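Local coordinates for similar to yteR (Bacilus subtilis) (Clostridium acetobutylicum, PDB 4WU0), which belongs to glycoside hydrolase family 105 and probably hydrolyses unsaturated rhamnogalacturonan fragments derived from pectin, at residues Y25-T30 with E344-P350; L31-A35 with F49-M54. All coordinates share one frame. Numbering follows the deposited sequence.

Interaction 1 (Y25-T30 with E344-P350)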
loop_
_atom_site.group_PDB
_atom_site.type_symbol
_atom_site.label_atom_id
_atom_site.label_comp_id
_atom_site.label_asym_id
_atom_site.label_seq_id
_atom_site.Cartn_x
_atom_site.Cartn_y
_atom_site.Cartn_z
ATOM N N TYR A 25 3.920 1.577 9.217
ATOM C CA TYR A 25 2.759 1.429 8.332
ATOM C C TYR A 25 2.529 -0.001 7.897
ATOM O O TYR A 25 1.380 -0.406 7.693
ATOM C CB TYR A 25 2.928 2.300 7.069
ATOM C CG TYR A 25 4.088 1.906 6.164
ATOM C CD1 TYR A 25 5.314 2.535 6.266
ATOM C CD2 TYR A 25 3.945 0.921 5.205
ATOM C CE1 TYR A 25 6.373 2.195 5.432
ATOM C CE2 TYR A 25 5.015 0.549 4.381
ATOM C CZ TYR A 25 6.218 1.201 4.493
ATOM O OH TYR A 25 7.272 0.855 3.659
ATOM N N GLU A 26 3.600 -0.780 7.763
ATOM C CA GLU A 26 3.467 -2.131 7.244
ATOM C C GLU A 26 2.849 -3.064 8.273
ATOM O O GLU A 26 2.365 -4.138 7.937
ATOM C CB GLU A 26 4.824 -2.666 6.729
ATOM C CG GLU A 26 5.900 -2.911 7.767
ATOM C CD GLU A 26 6.775 -1.704 8.068
ATOM O OE1 GLU A 26 6.289 -0.555 8.010
ATOM O OE2 GLU A 26 7.978 -1.912 8.372
ATOM N N TYR A 27 2.866 -2.661 9.541
ATOM C CA TYR A 27 2.281 -3.472 10.592
ATOM C C TYR A 27 0.753 -3.361 10.569
ATOM O O TYR A 27 0.054 -4.371 10.615
ATOM C CB TYR A 27 2.875 -3.065 11.950
ATOM C CG TYR A 27 4.379 -3.227 12.037
ATOM C CD1 TYR A 27 5.059 -4.095 11.199
ATOM C CD2 TYR A 27 5.117 -2.520 12.979
ATOM C CE1 TYR A 27 6.449 -4.257 11.303
ATOM C CE2 TYR A 27 6.490 -2.650 13.077
ATOM C CZ TYR A 27 7.143 -3.549 12.243
ATOM O OH TYR A 27 8.504 -3.701 12.333
ATOM N N GLY A 28 0.221 -2.147 10.435
ATOM C CA GLY A 28 -1.213 -1.989 10.230
ATOM C C GLY A 28 -1.682 -2.688 8.963
ATOM O O GLY A 28 -2.768 -3.268 8.919
ATOM N N LEU A 29 -0.871 -2.609 7.917
ATOM C CA LEU A 29 -1.180 -3.275 6.651
ATOM C C LEU A 29 -1.350 -4.801 6.837
ATOM O O LEU A 29 -2.287 -5.411 6.311
ATOM C CB LEU A 29 -0.069 -2.992 5.650
ATOM C CG LEU A 29 -0.030 -3.740 4.328
ATOM C CD1 LEU A 29 -1.269 -3.526 3.477
ATOM C CD2 LEU A 29 1.212 -3.303 3.564
ATOM N N THR A 30 -0.437 -5.402 7.586
ATOM C CA THR A 30 -0.485 -6.834 7.847
ATOM C C THR A 30 -1.709 -7.153 8.703
ATOM O O THR A 30 -2.409 -8.138 8.466
ATOM C CB THR A 30 0.818 -7.304 8.506
ATOM O OG1 THR A 30 1.893 -7.149 7.573
ATOM C CG2 THR A 30 0.743 -8.761 8.927
ATOM N N GLU A 344 8.437 -10.464 5.545
ATOM C CA GLU A 344 8.414 -9.040 5.820
ATOM C C GLU A 344 6.992 -8.518 5.639
ATOM O O GLU A 344 6.379 -8.727 4.601
ATOM C CB GLU A 344 9.397 -8.340 4.873
ATOM C CG GLU A 344 9.162 -6.869 4.602
ATOM C CD GLU A 344 9.140 -6.041 5.848
ATOM O OE1 GLU A 344 9.918 -6.339 6.785
ATOM O OE2 GLU A 344 8.335 -5.083 5.884
ATOM N N PRO A 345 6.471 -7.813 6.651
ATOM C CA PRO A 345 5.112 -7.285 6.588
ATOM C C PRO A 345 4.722 -6.477 5.346
ATOM O O PRO A 345 3.550 -6.521 4.957
ATOM C CB PRO A 345 5.020 -6.463 7.872
ATOM C CG PRO A 345 5.859 -7.230 8.828
ATOM C CD PRO A 345 7.037 -7.656 8.007
ATOM N N LYS A 346 5.656 -5.767 4.721
ATOM C CA LYS A 346 5.333 -5.035 3.503
ATOM C C LYS A 346 4.879 -5.981 2.378
ATOM O O LYS A 346 4.121 -5.576 1.499
ATOM C CB LYS A 346 6.519 -4.203 3.043
ATOM C CG LYS A 346 6.885 -3.057 3.973
ATOM C CD LYS A 346 8.182 -2.394 3.540
ATOM C CE LYS A 346 8.897 -1.706 4.689
ATOM N NZ LYS A 346 9.705 -2.657 5.453
ATOM N N GLY A 347 5.310 -7.240 2.434
ATOM C CA GLY A 347 4.819 -8.267 1.520
ATOM C C GLY A 347 3.685 -9.115 2.089
ATOM O O GLY A 347 2.759 -9.486 1.373
ATOM N N LEU A 348 3.767 -9.430 3.384
ATOM C CA LEU A 348 2.780 -10.312 4.003
ATOM C C LEU A 348 1.375 -9.740 3.927
ATOM O O LEU A 348 0.420 -10.446 3.639
ATOM C CB LEU A 348 3.131 -10.587 5.472
ATOM C CG LEU A 348 4.402 -11.380 5.724
ATOM C CD1 LEU A 348 4.843 -11.276 7.177
ATOM C CD2 LEU A 348 4.218 -12.822 5.363
ATOM N N GLY A 349 1.229 -8.472 4.247
ATOM C CA GLY A 349 -0.089 -7.855 4.218
ATOM C C GLY A 349 -0.753 -7.938 2.862
ATOM O O GLY A 349 -1.883 -8.404 2.744
ATOM N N PRO A 350 -0.064 -7.458 1.815
ATOM C CA PRO A 350 -0.644 -7.548 0.472
ATOM C C PRO A 350 -0.920 -8.979 0.048
ATOM O O PRO A 350 -1.907 -9.226 -0.636
ATOM C CB PRO A 350 0.435 -6.898 -0.410
ATOM C CG PRO A 350 1.058 -5.888 0.510
ATOM C CD PRO A 350 1.104 -6.550 1.850
HETATM O O HOH W 1 9.171 -4.428 8.879
HETATM O O HOH W 2 10.575 -1.331 7.916
#
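A salt-bridge network of Glu-26, Glu-344 and Lys-346 ties together the starts of two nearly parallel helices. Lys-346 NZ lies 2.8 Å from Glu-344 OE2 but 3.5 Å from Glu-26 OE2, so the bridge across the segments is the weak one. Water 2 reinforces it, donating to Glu-26 OE2 (2.7 Å) and accepting from Lys-346 NZ (2.9 Å). Glu-344 is also the N-cap, its OE2 accepting from Lys-346 N at 3.0 Å. The axes cross at 24° and approach to 7.9 Å, as expected for neighbouring inner helices of an (α/α)6 barrel; here the first inner helix, 25-41, meets the last, 345-360, closing the ring. Aliphatic parts also meet: Glu-26 CB packs on Lys-346 CG (3.5 Å) and Leu-29 CD2 on Pro-350 CD (3.7 Å). Gly-349 permits the closest CA pair, its CA 3.8 Å from Thr-30 CA: an ideal CB there would clash with Leu-29 CG at 2.7 Å. Beyond the pair, Lys-346 NZ also bonds Tyr-318 O, and Tyr-27 OH bonds Asp-21.

Interaction 2 (L31-A35 with F49-M54)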
loop_
_atom_site.group_PDB
_atom_site.type_symbol
_atom_site.label_atom_id
_atom_site.label_comp_id
_atom_site.label_asym_id
_atom_site.label_seq_id
_atom_site.Cartn_x
_atom_site.Cartn_y
_atom_site.Cartn_z
ATOM N N LEU A 31 -1.985 -6.311 9.698
ATOM C CA LEU A 31 -3.158 -6.514 10.507
ATOM C C LEU A 31 -4.462 -6.360 9.709
ATOM O O LEU A 31 -5.453 -7.050 9.996
ATOM C CB LEU A 31 -3.167 -5.567 11.718
ATOM C CG LEU A 31 -2.051 -5.807 12.732
ATOM C CD1 LEU A 31 -2.159 -4.789 13.865
ATOM C CD2 LEU A 31 -2.083 -7.222 13.298
ATOM N N ASP A 32 -4.464 -5.452 8.729
ATOM C CA ASP A 32 -5.615 -5.269 7.847
ATOM C C ASP A 32 -5.884 -6.584 7.080
ATOM O O ASP A 32 -7.028 -6.937 6.825
ATOM C CB ASP A 32 -5.361 -4.113 6.853
ATOM C CG ASP A 32 -5.420 -2.706 7.499
ATOM O OD1 ASP A 32 -6.099 -2.543 8.528
ATOM O OD2 ASP A 32 -4.813 -1.733 6.961
ATOM N N GLY A 33 -4.822 -7.291 6.693
ATOM C CA GLY A 33 -4.971 -8.597 6.075
ATOM C C GLY A 33 -5.520 -9.626 7.051
ATOM O O GLY A 33 -6.398 -10.422 6.720
ATOM N N ILE A 34 -5.004 -9.622 8.270
ATOM C CA ILE A 34 -5.483 -10.551 9.291
ATOM C C ILE A 34 -6.958 -10.268 9.620
ATOM O O ILE A 34 -7.729 -11.169 9.923
ATOM C CB ILE A 34 -4.566 -10.540 10.535
ATOM C CG1 ILE A 34 -3.194 -11.112 10.143
ATOM C CG2 ILE A 34 -5.181 -11.370 11.663
ATOM C CD1 ILE A 34 -2.139 -11.019 11.214
ATOM N N ALA A 35 -7.360 -9.007 9.535
ATOM C CA ALA A 35 -8.743 -8.657 9.808
ATOM C C ALA A 35 -9.694 -9.295 8.796
ATOM O O ALA A 35 -10.827 -9.621 9.142
ATOM C CB ALA A 35 -8.936 -7.157 9.859
ATOM N N PHE A 49 -5.449 -11.346 18.210
ATOM C CA PHE A 49 -4.097 -11.051 17.760
ATOM C C PHE A 49 -3.946 -9.600 17.344
ATOM O O PHE A 49 -2.956 -8.954 17.656
ATOM C CB PHE A 49 -3.690 -11.953 16.593
ATOM C CG PHE A 49 -2.286 -11.726 16.118
ATOM C CD1 PHE A 49 -1.217 -12.187 16.860
ATOM C CD2 PHE A 49 -2.040 -11.045 14.940
ATOM C CE1 PHE A 49 0.079 -11.987 16.435
ATOM C CE2 PHE A 49 -0.733 -10.850 14.495
ATOM C CZ PHE A 49 0.324 -11.317 15.270
ATOM N N ILE A 50 -4.941 -9.094 16.635
ATOM C CA ILE A 50 -4.928 -7.696 16.209
ATOM C C ILE A 50 -4.956 -6.771 17.416
ATOM O O ILE A 50 -4.166 -5.840 17.503
ATOM C CB ILE A 50 -6.101 -7.411 15.270
ATOM C CG1 ILE A 50 -5.930 -8.212 13.985
ATOM C CG2 ILE A 50 -6.160 -5.929 14.922
ATOM C CD1 ILE A 50 -7.183 -8.243 13.139
ATOM N N ILE A 51 -5.836 -7.063 18.362
ATOM C CA ILE A 51 -5.961 -6.245 19.552
ATOM C C ILE A 51 -4.645 -6.219 20.321
ATOM O O ILE A 51 -4.157 -5.145 20.707
ATOM C CB ILE A 51 -7.110 -6.763 20.438
ATOM C CG1 ILE A 51 -8.460 -6.508 19.748
ATOM C CG2 ILE A 51 -7.079 -6.120 21.819
ATOM C CD1 ILE A 51 -9.661 -7.207 20.418
ATOM N N LYS A 52 -4.072 -7.401 20.543
ATOM C CA LYS A 52 -2.857 -7.526 21.336
ATOM C C LYS A 52 -1.705 -6.779 20.678
ATOM O O LYS A 52 -0.935 -6.102 21.362
ATOM C CB LYS A 52 -2.496 -9.003 21.545
ATOM C CG LYS A 52 -1.042 -9.254 21.949
ATOM C CD LYS A 52 -0.748 -10.738 22.125
ATOM C CE LYS A 52 -0.762 -11.504 20.806
ATOM N NZ LYS A 52 0.481 -11.273 20.028
ATOM N N THR A 53 -1.602 -6.878 19.351
ATOM C CA THR A 53 -0.549 -6.174 18.617
ATOM C C THR A 53 -0.709 -4.646 18.809
ATOM O O THR A 53 0.252 -3.934 19.138
ATOM C CB THR A 53 -0.585 -6.542 17.121
ATOM O OG1 THR A 53 -0.353 -7.951 16.976
ATOM C CG2 THR A 53 0.480 -5.760 16.329
ATOM N N MET A 54 -1.923 -4.151 18.646
ATOM C CA MET A 54 -2.120 -2.703 18.726
ATOM C C MET A 54 -2.041 -2.180 20.146
ATOM O O MET A 54 -1.839 -0.989 20.340
ATOM C CB MET A 54 -3.423 -2.283 18.066
ATOM C CG MET A 54 -3.442 -2.501 16.563
ATOM S SD MET A 54 -2.089 -1.717 15.678
ATOM C CE MET A 54 -2.467 -0.033 16.003
#
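Segments 31-35 and 49-54 run antiparallel, their N-to-C directions 158° apart and their axes 10.4 Å apart at closest approach. The closest CA pair is Leu-31 with Ile-50, at 6.1 Å. Only two residues separate the parent helices 25-41 and 44-54, so the contact belongs to a helical hairpin, the inner-outer helix pair that is the repeating unit of an (α/α)6 barrel. Leu-31 is central: 104 Å² of the residue is covered by segment 49-54, and its side chain fits as a knob into a hole formed by Phe-49, Ile-50, Thr-53 and Met-54. Its CD1 touches Met-54 SD (3.6 Å) and Thr-53 CG2 (3.7 Å), while its CD2 lies 4.0 Å from Ile-50 CG1 and 4.1 Å from Phe-49 CE2. One turn further on, Ile-34 CD1 approaches Phe-49 CE2 at 3.6 Å, and Ile-50 CD1 reaches Ala-35 CB at 3.9 Å. Ile-50 also packs against Ile-82 of helix 80-90, and Phe-49 and Thr-53 against Leu-19, which extends the apolar layer past the hairpin. The one polar side chain in the contact, Thr-53, donates from OG1 to Phe-49 O within its own helix (2.9 Å) and presents its methyl to Leu-31. No hydrogen bond or salt bridge crosses between the segments, so their association rests on apolar packing and shape fit.

How the interactions relate
Both contacts use helix 25-41, and their centres are about 11 Å apart. Interaction 1, centred about 8 Å from the centre of the chain, engages its first turns and joins it to the C-terminal helix, with 313 residues between the segments; interaction 2, centred about 17 Å from that centre, engages the following turn and joins it to the next helix in sequence. Both are buried, yet the chemistry changes with direction. The inner, nearly parallel contact combines charges, bound water and a close backbone approach at a glycine, whereas the outward, antiparallel one is apolar and its axes stand farther apart. One helix thus serves both the closure of the barrel and a local hairpin.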